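Local structure of putative NADP oxidoreductase BF3122 (Bacteroides fragilis, 3D1L) at residues I13-A18 with N24-L29; Y30-R35 with S157-R162; G118-M123 with K153-T158; I141-S144 with D148-F151. The protein probably binds NADP through a Rossmann-type domain and acts as an oxidoreductase, its substrate and reaction being unassigned. All blocks are in the same frame, centred on the assembly; numbering follows the deposited sequence. Where two conformers were deposited one is given.

How the interactions relate
Interactions 1 and 3 are buried, each packing a helix on a strand of the same mixed sheet through apolar side chains alone. Interaction 2 is partly buried and joins the end of helix 20-31, which also serves interaction 1, to the loop after helix 146-157; it shares Ser157 and Thr158 with interaction 3. Its chemistry is accordingly mixed, with a lysine chain and a hydroxyl beside apolar carbons. Interaction 4, also partly buried, sits at the start of helix 146-157, whose later turns serve interaction 3, and combines methyl packing with a polar cluster. Leu29, Phe34 and Ile155 link the first three contacts through carbon packing. Interactions 3 and 4 meet through both strand hydrogen bonding and packing of Phe120 on Ile141.

Interaction 1. Residues I13-A18 with N24-L29; sequences IVLIGA and NLAKAL
Ala26 and Leu29 of the helix meet Leu15 and Ile13 of the strand, in that order, so the helix runs back along the strand. The segment 24-29 starts with Asn24, whose ND2 hydrogen-bonds to Asn20 O and Ser127 O, and whose carbonyl O takes Ala28 N at 3.1 Å. Leu25 does the same for Leu29, with its O 3.1 Å from Leu29 N, so the turn that presents the two contact residues is regularly helical. Ala26 comes next: its CB is modelled 3.2 Å from Leu15 CD1, so short for two methyl carbons that the value may partly reflect coordinate error. The closeness rests more safely on the CA atoms of Leu15 and Ala26, 7.8 Å apart, a separation permitted by a residue as small as alanine. Leu15 places CG beside its backbone N (chi1 -43°), and the CD1 branch does the touching.

Strand 12-16, helix 20-31 and strand 35-40 form a beta-alpha-beta unit; with Gly17, Gly19 and Ala22 matching a GxGxxA pattern, this is consistent with the dinucleotide-binding start of a Rossmann fold. Leu50 of helix 44-53 also packs on both Leu15 and Ala26.

One turn later, Leu29 meets Ile13 through a single methyl on each side, CD1 to CD1 at 4.2 Å. Their CA atoms stand 9.3 Å apart, leaving room for both branched chains, and Ile73 of strand 71-74 touches each of them.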
loop_
_atom_site.group_PDB
_atom_site.type_symbol
_atom_site.label_atom_id
_atom_site.label_comp_id
_atom_site.label_asym_id
_atom_site.label_seq_id
_atom_site.Cartn_x
_atom_site.Cartn_y
_atom_site.Cartn_z
ATOM N N ILE B 13 7.563 -33.084 9.895
ATOM C CA ILE B 13 8.291 -31.843 9.643
ATOM C C ILE B 13 8.650 -31.146 10.966
ATOM O O ILE B 13 7.811 -31.056 11.857
ATOM C CB ILE B 13 7.432 -30.883 8.757
ATOM C CG1 ILE B 13 7.004 -31.591 7.447
ATOM C CG2 ILE B 13 8.166 -29.563 8.521
ATOM C CD1 ILE B 13 6.018 -30.826 6.598
ATOM N N VAL B 14 9.889 -30.653 11.070
ATOM C CA VAL B 14 10.313 -29.753 12.183
ATOM C C VAL B 14 10.613 -28.339 11.642
ATOM O O VAL B 14 11.219 -28.179 10.562
ATOM C CB VAL B 14 11.526 -30.341 12.930
ATOM C CG1 VAL B 14 12.111 -29.357 13.968
ATOM C CG2 VAL B 14 11.151 -31.680 13.602
ATOM N N LEU B 15 10.155 -27.312 12.366
ATOM C CA LEU B 15 10.515 -25.936 12.022
ATOM C C LEU B 15 11.535 -25.433 12.990
ATOM O O LEU B 15 11.310 -25.487 14.210
ATOM C CB LEU B 15 9.293 -25.010 12.036
ATOM C CG LEU B 15 7.946 -25.440 11.422
ATOM C CD1 LEU B 15 7.193 -24.158 11.251
ATOM C CD2 LEU B 15 8.033 -26.108 10.077
ATOM N N ILE B 16 12.661 -24.951 12.456
ATOM C CA ILE B 16 13.716 -24.343 13.249
ATOM C C ILE B 16 13.593 -22.853 12.955
ATOM O O ILE B 16 14.069 -22.358 11.907
ATOM C CB ILE B 16 15.154 -24.889 12.912
ATOM C CG1 ILE B 16 15.287 -26.428 13.042
ATOM C CG2 ILE B 16 16.194 -24.218 13.756
ATOM C CD1 ILE B 16 14.915 -27.029 14.391
ATOM N N GLY B 17 12.922 -22.143 13.853
ATOM C CA GLY B 17 12.577 -20.750 13.602
ATOM C C GLY B 17 11.062 -20.604 13.460
ATOM O O GLY B 17 10.407 -21.425 12.801
ATOM N N ALA B 18 10.504 -19.561 14.073
ATOM C CA ALA B 18 9.056 -19.428 14.192
ATOM C C ALA B 18 8.588 -18.007 13.842
ATOM O O ALA B 18 7.562 -17.568 14.361
ATOM C CB ALA B 18 8.610 -19.809 15.607
ATOM N N ASN B 24 3.414 -18.564 8.738
ATOM C CA ASN B 24 2.531 -18.735 7.599
ATOM C C ASN B 24 2.755 -20.057 6.854
ATOM O O ASN B 24 1.805 -20.739 6.509
ATOM C CB ASN B 24 2.667 -17.533 6.649
ATOM C CG ASN B 24 1.945 -16.289 7.174
ATOM O OD1 ASN B 24 0.720 -16.198 7.097
ATOM N ND2 ASN B 24 2.704 -15.328 7.711
ATOM N N LEU B 25 4.015 -20.414 6.626
ATOM C CA LEU B 25 4.345 -21.666 5.964
ATOM C C LEU B 25 3.908 -22.839 6.822
ATOM O O LEU B 25 3.430 -23.820 6.309
ATOM C CB LEU B 25 5.843 -21.754 5.664
ATOM C CG LEU B 25 6.390 -23.022 4.993
ATOM C CD1 LEU B 25 5.684 -23.346 3.650
ATOM C CD2 LEU B 25 7.886 -22.904 4.766
ATOM N N ALA B 26 4.079 -22.748 8.133
ATOM C CA ALA B 26 3.605 -23.842 9.012
ATOM C C ALA B 26 2.099 -24.012 8.972
ATOM O O ALA B 26 1.623 -25.130 8.900
ATOM C CB ALA B 26 4.108 -23.670 10.464
ATOM N N LYS B 27 1.353 -22.914 9.001
ATOM C CA LYS B 27 -0.119 -22.984 8.960
ATOM C C LYS B 27 -0.647 -23.601 7.650
ATOM O O LYS B 27 -1.552 -24.425 7.676
ATOM C CB LYS B 27 -0.739 -21.603 9.205
ATOM C CG LYS B 27 -0.674 -21.150 10.688
ATOM C CD LYS B 27 -0.761 -19.603 10.827
ATOM C CE LYS B 27 -2.180 -19.068 10.710
ATOM N NZ LYS B 27 -2.304 -17.623 11.106
ATOM N N ALA B 28 -0.041 -23.225 6.521
ATOM C CA ALA B 28 -0.418 -23.750 5.225
ATOM C C ALA B 28 -0.147 -25.262 5.136
ATOM O O ALA B 28 -0.989 -26.008 4.631
ATOM C CB ALA B 28 0.293 -22.993 4.123
ATOM N N LEU B 29 1.003 -25.712 5.651
ATOM C CA LEU B 29 1.303 -27.158 5.724
ATOM C C LEU B 29 0.312 -27.922 6.595
ATOM O O LEU B 29 -0.211 -28.938 6.169
ATOM C CB LEU B 29 2.719 -27.388 6.224
ATOM C CG LEU B 29 3.838 -26.921 5.277
ATOM C CD1 LEU B 29 5.154 -26.717 6.061
ATOM C CD2 LEU B 29 3.989 -27.931 4.152
#

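Interaction 2. Residues Y30-R35 with S157-R162; sequences YRKGFR and STLSNR
Thr158 sets its hydroxyl against the rim of the Phe34 ring: OG1 lies 3.3 Å from CE1 and near the ring plane, so a polar atom meets the aromatic edge rather than a face. Phe34 is the last residue of the Schellman motif that ends helix 20-31. There Gly33 has a positive phi of 100°, and Gly33 N bonds to Tyr30 O at 3.1 Å. The motif's second bond probably runs from Phe34 N to Leu29 O. The hydroxyl of Thr158 is not left to the ring, because it hydrogen-bonds to Ile155 O.

Beside this pair, Lys32 lies across the other segment with its aliphatic part. Its chi1 of -77° puts CG 3.6 Å from Leu159 CD2. The chain then bends at chi2, and CD and CE reach the carbonyl oxygen of Thr158, CE at 3.6 Å from Thr158 O. The side chains of Lys32 and Leu159 lie alongside one another, pointing opposite ways. Leu159 also packs on Leu25, Ala28 and Leu29, so it joins the loop to helix 20-31.

The loop then leads to Arg162, which itself closes an ST turn: its N donates to Ser160 OG at 2.8 Å, with an N-H...O angle of 158°.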
loop_
_atom_site.group_PDB
_atom_site.type_symbol
_atom_site.label_atom_id
_atom_site.label_comp_id
_atom_site.label_asym_id
_atom_site.label_seq_id
_atom_site.Cartn_x
_atom_site.Cartn_y
_atom_site.Cartn_z
ATOM N N TYR B 30 0.082 -27.425 7.815
ATOM C CA TYR B 30 -0.921 -27.945 8.769
ATOM C C TYR B 30 -2.353 -28.041 8.198
ATOM O O TYR B 30 -3.058 -29.042 8.400
ATOM C CB TYR B 30 -0.884 -27.062 10.033
ATOM C CG TYR B 30 -1.979 -27.273 11.026
ATOM C CD1 TYR B 30 -1.976 -28.385 11.869
ATOM C CD2 TYR B 30 -3.012 -26.344 11.154
ATOM C CE1 TYR B 30 -2.966 -28.575 12.793
ATOM C CE2 TYR B 30 -4.013 -26.522 12.078
ATOM C CZ TYR B 30 -3.991 -27.637 12.899
ATOM O OH TYR B 30 -4.986 -27.834 13.828
ATOM N N ARG B 31 -2.782 -26.999 7.490
ATOM C CA ARG B 31 -4.101 -26.989 6.855
ATOM C C ARG B 31 -4.216 -28.004 5.723
ATOM O O ARG B 31 -5.309 -28.526 5.457
ATOM C CB ARG B 31 -4.458 -25.589 6.352
ATOM C CG ARG B 31 -4.834 -24.648 7.478
ATOM C CD ARG B 31 -4.784 -23.196 7.054
ATOM N NE ARG B 31 -5.160 -22.346 8.187
ATOM C CZ ARG B 31 -4.763 -21.086 8.367
ATOM N NH1 ARG B 31 -3.949 -20.494 7.492
ATOM N NH2 ARG B 31 -5.176 -20.417 9.440
ATOM N N LYS B 32 -3.100 -28.280 5.058
ATOM C CA LYS B 32 -3.079 -29.279 3.992
ATOM C C LYS B 32 -2.913 -30.697 4.515
ATOM O O LYS B 32 -2.940 -31.671 3.741
ATOM C CB LYS B 32 -2.017 -28.954 2.945
ATOM C CG LYS B 32 -2.443 -27.843 2.006
ATOM C CD LYS B 32 -3.713 -28.190 1.195
ATOM C CE LYS B 32 -4.274 -26.946 0.514
ATOM N NZ LYS B 32 -5.368 -27.270 -0.458
ATOM N N GLY B 33 -2.762 -30.817 5.830
ATOM C CA GLY B 33 -2.769 -32.121 6.473
ATOM C C GLY B 33 -1.396 -32.663 6.789
ATOM O O GLY B 33 -1.287 -33.818 7.172
ATOM N N PHE B 34 -0.352 -31.838 6.637
ATOM C CA PHE B 34 1.012 -32.246 7.013
ATOM C C PHE B 34 1.173 -32.280 8.524
ATOM O O PHE B 34 0.434 -31.616 9.253
ATOM C CB PHE B 34 2.086 -31.327 6.420
ATOM C CG PHE B 34 2.346 -31.558 4.961
ATOM C CD1 PHE B 34 1.576 -30.923 3.995
ATOM C CD2 PHE B 34 3.372 -32.417 4.555
ATOM C CE1 PHE B 34 1.805 -31.154 2.642
ATOM C CE2 PHE B 34 3.614 -32.655 3.210
ATOM C CZ PHE B 34 2.829 -32.023 2.248
ATOM N N ARG B 35 2.150 -33.060 8.972
ATOM C CA ARG B 35 2.432 -33.268 10.376
ATOM C C ARG B 35 3.652 -32.448 10.815
ATOM O O ARG B 35 4.789 -32.765 10.485
ATOM C CB ARG B 35 2.649 -34.756 10.643
ATOM C CG ARG B 35 2.875 -35.109 12.103
ATOM C CD ARG B 35 2.667 -36.621 12.320
ATOM N NE ARG B 35 3.620 -37.200 13.278
ATOM C CZ ARG B 35 4.514 -38.153 12.990
ATOM N NH1 ARG B 35 4.598 -38.672 11.766
ATOM N NH2 ARG B 35 5.331 -38.602 13.937
ATOM N N SER B 157 3.963 -27.985 -4.080
ATOM C CA SER B 157 2.795 -28.050 -4.991
ATOM C C SER B 157 1.446 -28.305 -4.311
ATOM O O SER B 157 0.405 -27.990 -4.886
ATOM C CB SER B 157 3.011 -29.098 -6.088
ATOM O OG SER B 157 4.129 -28.736 -6.889
ATOM N N THR B 158 1.453 -28.885 -3.107
ATOM C CA THR B 158 0.210 -29.056 -2.356
ATOM C C THR B 158 -0.249 -27.678 -1.851
ATOM O O THR B 158 -1.411 -27.486 -1.520
ATOM C CB THR B 158 0.328 -30.069 -1.181
ATOM O OG1 THR B 158 1.180 -29.546 -0.163
ATOM C CG2 THR B 158 0.907 -31.400 -1.639
ATOM N N LEU B 159 0.665 -26.713 -1.830
ATOM C CA LEU B 159 0.364 -25.401 -1.244
ATOM C C LEU B 159 0.133 -24.308 -2.283
ATOM O O LEU B 159 -0.790 -23.503 -2.139
ATOM C CB LEU B 159 1.469 -24.959 -0.277
ATOM C CG LEU B 159 1.948 -25.879 0.851
ATOM C CD1 LEU B 159 3.107 -25.224 1.601
ATOM C CD2 LEU B 159 0.830 -26.300 1.832
ATOM N N SER B 160 1.007 -24.282 -3.291
ATOM C CA SER B 160 1.073 -23.246 -4.293
ATOM C C SER B 160 0.920 -23.824 -5.714
ATOM O O SER B 160 1.428 -24.918 -6.017
ATOM C CB SER B 160 2.427 -22.544 -4.187
ATOM O OG SER B 160 2.654 -21.666 -5.291
ATOM N N ASN B 161 0.242 -23.080 -6.579
ATOM C CA ASN B 161 0.220 -23.387 -8.019
ATOM C C ASN B 161 1.394 -22.788 -8.787
ATOM O O ASN B 161 1.432 -22.894 -10.010
ATOM C CB ASN B 161 -1.052 -22.833 -8.654
ATOM C CG ASN B 161 -2.305 -23.454 -8.088
ATOM O OD1 ASN B 161 -2.343 -24.647 -7.796
ATOM N ND2 ASN B 161 -3.353 -22.640 -7.945
ATOM N N ARG B 162 2.310 -22.126 -8.071
ATOM C CA ARG B 162 3.454 -21.456 -8.695
ATOM C C ARG B 162 4.772 -21.945 -8.112
ATOM O O ARG B 162 5.479 -21.213 -7.426
ATOM C CB ARG B 162 3.336 -19.928 -8.577
ATOM C CG ARG B 162 2.524 -19.263 -9.695
ATOM C CD ARG B 162 2.692 -17.736 -9.662
ATOM N NE ARG B 162 2.335 -17.085 -10.926
ATOM C CZ ARG B 162 3.206 -16.565 -11.791
ATOM N NH1 ARG B 162 4.513 -16.597 -11.549
ATOM N NH2 ARG B 162 2.765 -16.003 -12.909
#

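Interaction 3. Residues G118-M123 with K153-T158; sequences GVFYPM and KAIAST
Phe120 meets the helix with the outer end of its ring: CZ is 3.7 Å from Ile155 CG2 and CE1 is 3.9 Å from Ala156 CB. Both methyl carbons approach obliquely. The same end of the ring lies by the helix backbone, CZ being 4.1 Å from Ala156 N. With CG anti to the backbone N (chi1 -163°), the ring reaches out from the strand to the helix, although the CA atoms of Phe120 and Ala156 are 8.1 Å apart. The side chains of Phe120 and Ile155 cross at about a right angle, and CG2 is the isoleucine atom that touches CZ.

Around this first shell, Phe139 meets the Phe120 ring with the planes at about 55°, and Ile141 of the same neighbouring strand packs on it too. Val163 touches Ala156 from strand 163-165. Farther along strand 117-122, Tyr121 packs on His175, and Met123, a selenomethionine, packs on Leu209 of the second subunit; His175 and Leu209 each line a 2-mercapto-propion aldehyde site.

Residues 153-158 carry doubled bonds. Lys153 O takes Ser157 OG at 2.7 Å and Ser157 N at 2.8 Å, from opposite faces of its plane. Ile155 O, which the Thr158 hydroxyl reaches in the carbonyl plane, accepts Thr158 N as well. The segment thus binds two of its own hydroxyls to its own carbonyls, while strand and helix are joined by dispersion and shape: the three touching residues are all buried and apolar.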
loop_
_atom_site.group_PDB
_atom_site.type_symbol
_atom_site.label_atom_id
_atom_site.label_comp_id
_atom_site.label_asym_id
_atom_site.label_seq_id
_atom_site.Cartn_x
_atom_site.Cartn_y
_atom_site.Cartn_z
ATOM N N GLY B 118 18.715 -28.335 0.815
ATOM C CA GLY B 118 18.072 -27.561 -0.235
ATOM C C GLY B 118 17.550 -26.242 0.263
ATOM O O GLY B 118 17.801 -25.857 1.400
ATOM N N VAL B 119 16.851 -25.532 -0.620
ATOM C CA VAL B 119 16.268 -24.239 -0.316
ATOM C C VAL B 119 14.800 -24.369 -0.673
ATOM O O VAL B 119 14.460 -24.913 -1.711
ATOM C CB VAL B 119 16.934 -23.109 -1.140
ATOM C CG1 VAL B 119 16.272 -21.751 -0.866
ATOM C CG2 VAL B 119 18.415 -23.043 -0.839
ATOM N N PHE B 120 13.943 -23.896 0.213
ATOM C CA PHE B 120 12.497 -24.041 0.116
ATOM C C PHE B 120 11.951 -22.620 0.317
ATOM O O PHE B 120 11.591 -22.257 1.439
ATOM C CB PHE B 120 12.066 -24.944 1.263
ATOM C CG PHE B 120 10.702 -25.550 1.127
ATOM C CD1 PHE B 120 10.381 -26.387 0.062
ATOM C CD2 PHE B 120 9.768 -25.365 2.131
ATOM C CE1 PHE B 120 9.132 -26.974 -0.035
ATOM C CE2 PHE B 120 8.501 -25.966 2.058
ATOM C CZ PHE B 120 8.184 -26.780 0.971
ATOM N N TYR B 121 11.922 -21.819 -0.759
ATOM C CA TYR B 121 11.731 -20.349 -0.656
ATOM C C TYR B 121 10.365 -19.831 -1.163
ATOM O O TYR B 121 10.187 -19.662 -2.354
ATOM C CB TYR B 121 12.853 -19.635 -1.428
ATOM C CG TYR B 121 12.767 -18.109 -1.472
ATOM C CD1 TYR B 121 12.666 -17.336 -0.293
ATOM C CD2 TYR B 121 12.887 -17.435 -2.687
ATOM C CE1 TYR B 121 12.611 -15.944 -0.351
ATOM C CE2 TYR B 121 12.860 -16.053 -2.757
ATOM C CZ TYR B 121 12.720 -15.314 -1.603
ATOM O OH TYR B 121 12.703 -13.951 -1.724
ATOM N N PRO B 122 9.392 -19.627 -0.267
ATOM C CA PRO B 122 8.164 -18.966 -0.709
ATOM C C PRO B 122 8.328 -17.445 -0.651
ATOM O O PRO B 122 8.586 -16.909 0.416
ATOM C CB PRO B 122 7.116 -19.445 0.302
ATOM C CG PRO B 122 7.890 -19.734 1.578
ATOM C CD PRO B 122 9.343 -20.025 1.158
HETATM N N MSE B 123 8.202 -16.774 -1.796
HETATM C CA MSE B 123 8.496 -15.339 -1.914
HETATM C C MSE B 123 7.191 -14.574 -1.816
HETATM O O MSE B 123 6.350 -14.611 -2.709
HETATM C CB MSE B 123 9.170 -15.053 -3.265
HETATM C CG MSE B 123 9.801 -13.675 -3.388
HETATM SE SE MSE B 123 10.646 -13.412 -5.121
HETATM C CE MSE B 123 9.049 -13.598 -6.194
ATOM N N LYS B 153 9.431 -30.064 -4.210
ATOM C CA LYS B 153 8.418 -29.565 -5.136
ATOM C C LYS B 153 7.038 -30.191 -4.939
ATOM O O LYS B 153 6.014 -29.526 -5.092
ATOM C CB LYS B 153 8.877 -29.759 -6.579
ATOM C CG LYS B 153 9.998 -28.809 -6.953
ATOM C CD LYS B 153 10.724 -29.280 -8.230
ATOM C CE LYS B 153 9.838 -29.172 -9.432
ATOM N NZ LYS B 153 10.534 -29.761 -10.608
ATOM N N ALA B 154 7.024 -31.467 -4.597
ATOM C CA ALA B 154 5.789 -32.163 -4.352
ATOM C C ALA B 154 5.121 -31.591 -3.112
ATOM O O ALA B 154 3.902 -31.372 -3.111
ATOM C CB ALA B 154 6.033 -33.664 -4.214
ATOM N N ILE B 155 5.913 -31.324 -2.071
ATOM C CA ILE B 155 5.396 -30.665 -0.867
ATOM C C ILE B 155 4.891 -29.278 -1.228
ATOM O O ILE B 155 3.753 -28.950 -0.906
ATOM C CB ILE B 155 6.444 -30.548 0.263
ATOM C CG1 ILE B 155 6.821 -31.940 0.783
ATOM C CG2 ILE B 155 5.904 -29.673 1.409
ATOM C CD1 ILE B 155 7.974 -31.922 1.793
ATOM N N ALA B 156 5.733 -28.474 -1.888
ATOM C CA ALA B 156 5.354 -27.091 -2.251
ATOM C C ALA B 156 4.117 -27.015 -3.173
ATOM O O ALA B 156 3.303 -26.107 -3.022
ATOM C CB ALA B 156 6.538 -26.304 -2.836
ATOM N N SER B 157 3.963 -27.985 -4.080
ATOM C CA SER B 157 2.795 -28.050 -4.991
ATOM C C SER B 157 1.446 -28.305 -4.311
ATOM O O SER B 157 0.405 -27.990 -4.886
ATOM C CB SER B 157 3.011 -29.098 -6.088
ATOM O OG SER B 157 4.129 -28.736 -6.889
ATOM N N THR B 158 1.453 -28.885 -3.107
ATOM C CA THR B 158 0.210 -29.056 -2.356
ATOM C C THR B 158 -0.249 -27.678 -1.851
ATOM O O THR B 158 -1.411 -27.486 -1.520
ATOM C CB THR B 158 0.328 -30.069 -1.181
ATOM O OG1 THR B 158 1.180 -29.546 -0.163
ATOM C CG2 THR B 158 0.907 -31.400 -1.639
#

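Interaction 4. Residues I141-S144 with D148-F151; sequences IEAS and DAAF
Ala143 aims its methyl straight into the first turns of the helix, where CB lies 3.4 Å from Ala149 N, 3.7 Å from Asp148 CB and 3.9 Å from Ala149 CB. The methyl therefore fits against the backbone between two successive residues, and the CA atoms of Ala143 and Ala149 come as close as 4.9 Å. Two residues back on the same side of the strand, Ile141 divides its branches. A chi1 of -61° keeps CG1 beside the backbone N and leaves CG2 opposite it; CG2 approaches Ala149 O at 3.9 Å and Ala149 CB at 4.4 Å, whereas CD1 packs on Phe120.

At the other end the contact turns polar. Ser144 holds OG between its backbone N and carbonyl carbon (chi1 54°), which brings it to 3.3 Å from Asp148 OD2. This approach does not count as a hydrogen bond; Ser144 OG is bonded to Tyr117 N, and Asp148 OD2 to both Ser145 OG and His116 ND1. The bond to His116 ND1 ties the start of the helix to the residue before strand 117-122.

The pair forms the strand-to-helix corner of the beta-alpha-beta unit made by strand 139-143, helix 146-157 and strand 163-165. Within the sheet, strand 139-143 lies between antiparallel strand 117-122 and parallel strand 163-165, and the next helical turn continues the packing through Leu152 on Ile141 and Ala143.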
loop_
_atom_site.group_PDB
_atom_site.type_symbol
_atom_site.label_atom_id
_atom_site.label_comp_id
_atom_site.label_asym_id
_atom_site.label_seq_id
_atom_site.Cartn_x
_atom_site.Cartn_y
_atom_site.Cartn_z
ATOM N N ILE B 141 12.572 -23.574 -5.473
ATOM C CA ILE B 141 13.121 -24.822 -4.924
ATOM C C ILE B 141 14.478 -25.085 -5.527
ATOM O O ILE B 141 14.671 -24.974 -6.745
ATOM C CB ILE B 141 12.215 -26.054 -5.235
ATOM C CG1 ILE B 141 10.800 -25.920 -4.632
ATOM C CG2 ILE B 141 12.895 -27.410 -4.814
ATOM C CD1 ILE B 141 10.711 -25.423 -3.265
ATOM N N GLU B 142 15.413 -25.418 -4.651
ATOM C CA GLU B 142 16.730 -25.925 -5.022
ATOM C C GLU B 142 16.992 -27.082 -4.045
ATOM O O GLU B 142 16.515 -27.037 -2.904
ATOM C CB GLU B 142 17.766 -24.808 -4.840
ATOM C CG GLU B 142 18.913 -24.813 -5.837
ATOM C CD GLU B 142 19.973 -23.788 -5.478
ATOM O OE1 GLU B 142 19.725 -22.990 -4.548
ATOM O OE2 GLU B 142 21.050 -23.767 -6.120
ATOM N N ALA B 143 17.684 -28.136 -4.491
ATOM C CA ALA B 143 18.104 -29.218 -3.590
ATOM C C ALA B 143 19.386 -29.909 -4.058
ATOM O O ALA B 143 19.784 -29.777 -5.210
ATOM C CB ALA B 143 16.987 -30.228 -3.379
ATOM N N SER B 144 20.017 -30.636 -3.137
ATOM C CA SER B 144 21.273 -31.379 -3.369
ATOM C C SER B 144 21.182 -32.523 -4.379
ATOM O O SER B 144 22.206 -33.015 -4.842
ATOM C CB SER B 144 21.781 -31.954 -2.057
ATOM O OG SER B 144 20.744 -32.712 -1.456
ATOM N N ASP B 148 15.685 -35.182 -4.125
ATOM C CA ASP B 148 15.352 -34.252 -3.037
ATOM C C ASP B 148 14.537 -33.056 -3.558
ATOM O O ASP B 148 13.585 -32.616 -2.904
ATOM C CB ASP B 148 16.613 -33.774 -2.303
ATOM C CG ASP B 148 17.275 -34.882 -1.457
ATOM O OD1 ASP B 148 16.580 -35.484 -0.598
ATOM O OD2 ASP B 148 18.500 -35.124 -1.635
ATOM N N ALA B 149 14.906 -32.539 -4.736
ATOM C CA ALA B 149 14.143 -31.457 -5.378
ATOM C C ALA B 149 12.719 -31.884 -5.742
ATOM O O ALA B 149 11.788 -31.096 -5.547
ATOM C CB ALA B 149 14.875 -30.891 -6.610
ATOM N N ALA B 150 12.549 -33.105 -6.270
ATOM C CA ALA B 150 11.215 -33.633 -6.570
ATOM C C ALA B 150 10.348 -33.750 -5.319
ATOM O O ALA B 150 9.157 -33.422 -5.338
ATOM C CB ALA B 150 11.298 -35.005 -7.299
ATOM N N PHE B 151 10.954 -34.219 -4.239
ATOM C CA PHE B 151 10.315 -34.266 -2.931
ATOM C C PHE B 151 9.854 -32.891 -2.415
ATOM O O PHE B 151 8.701 -32.739 -2.007
ATOM C CB PHE B 151 11.280 -34.892 -1.926
ATOM C CG PHE B 151 10.701 -35.061 -0.570
ATOM C CD1 PHE B 151 9.712 -36.014 -0.339
ATOM C CD2 PHE B 151 11.145 -34.292 0.485
ATOM C CE1 PHE B 151 9.157 -36.178 0.938
ATOM C CE2 PHE B 151 10.599 -34.454 1.758
ATOM C CZ PHE B 151 9.596 -35.405 1.969
#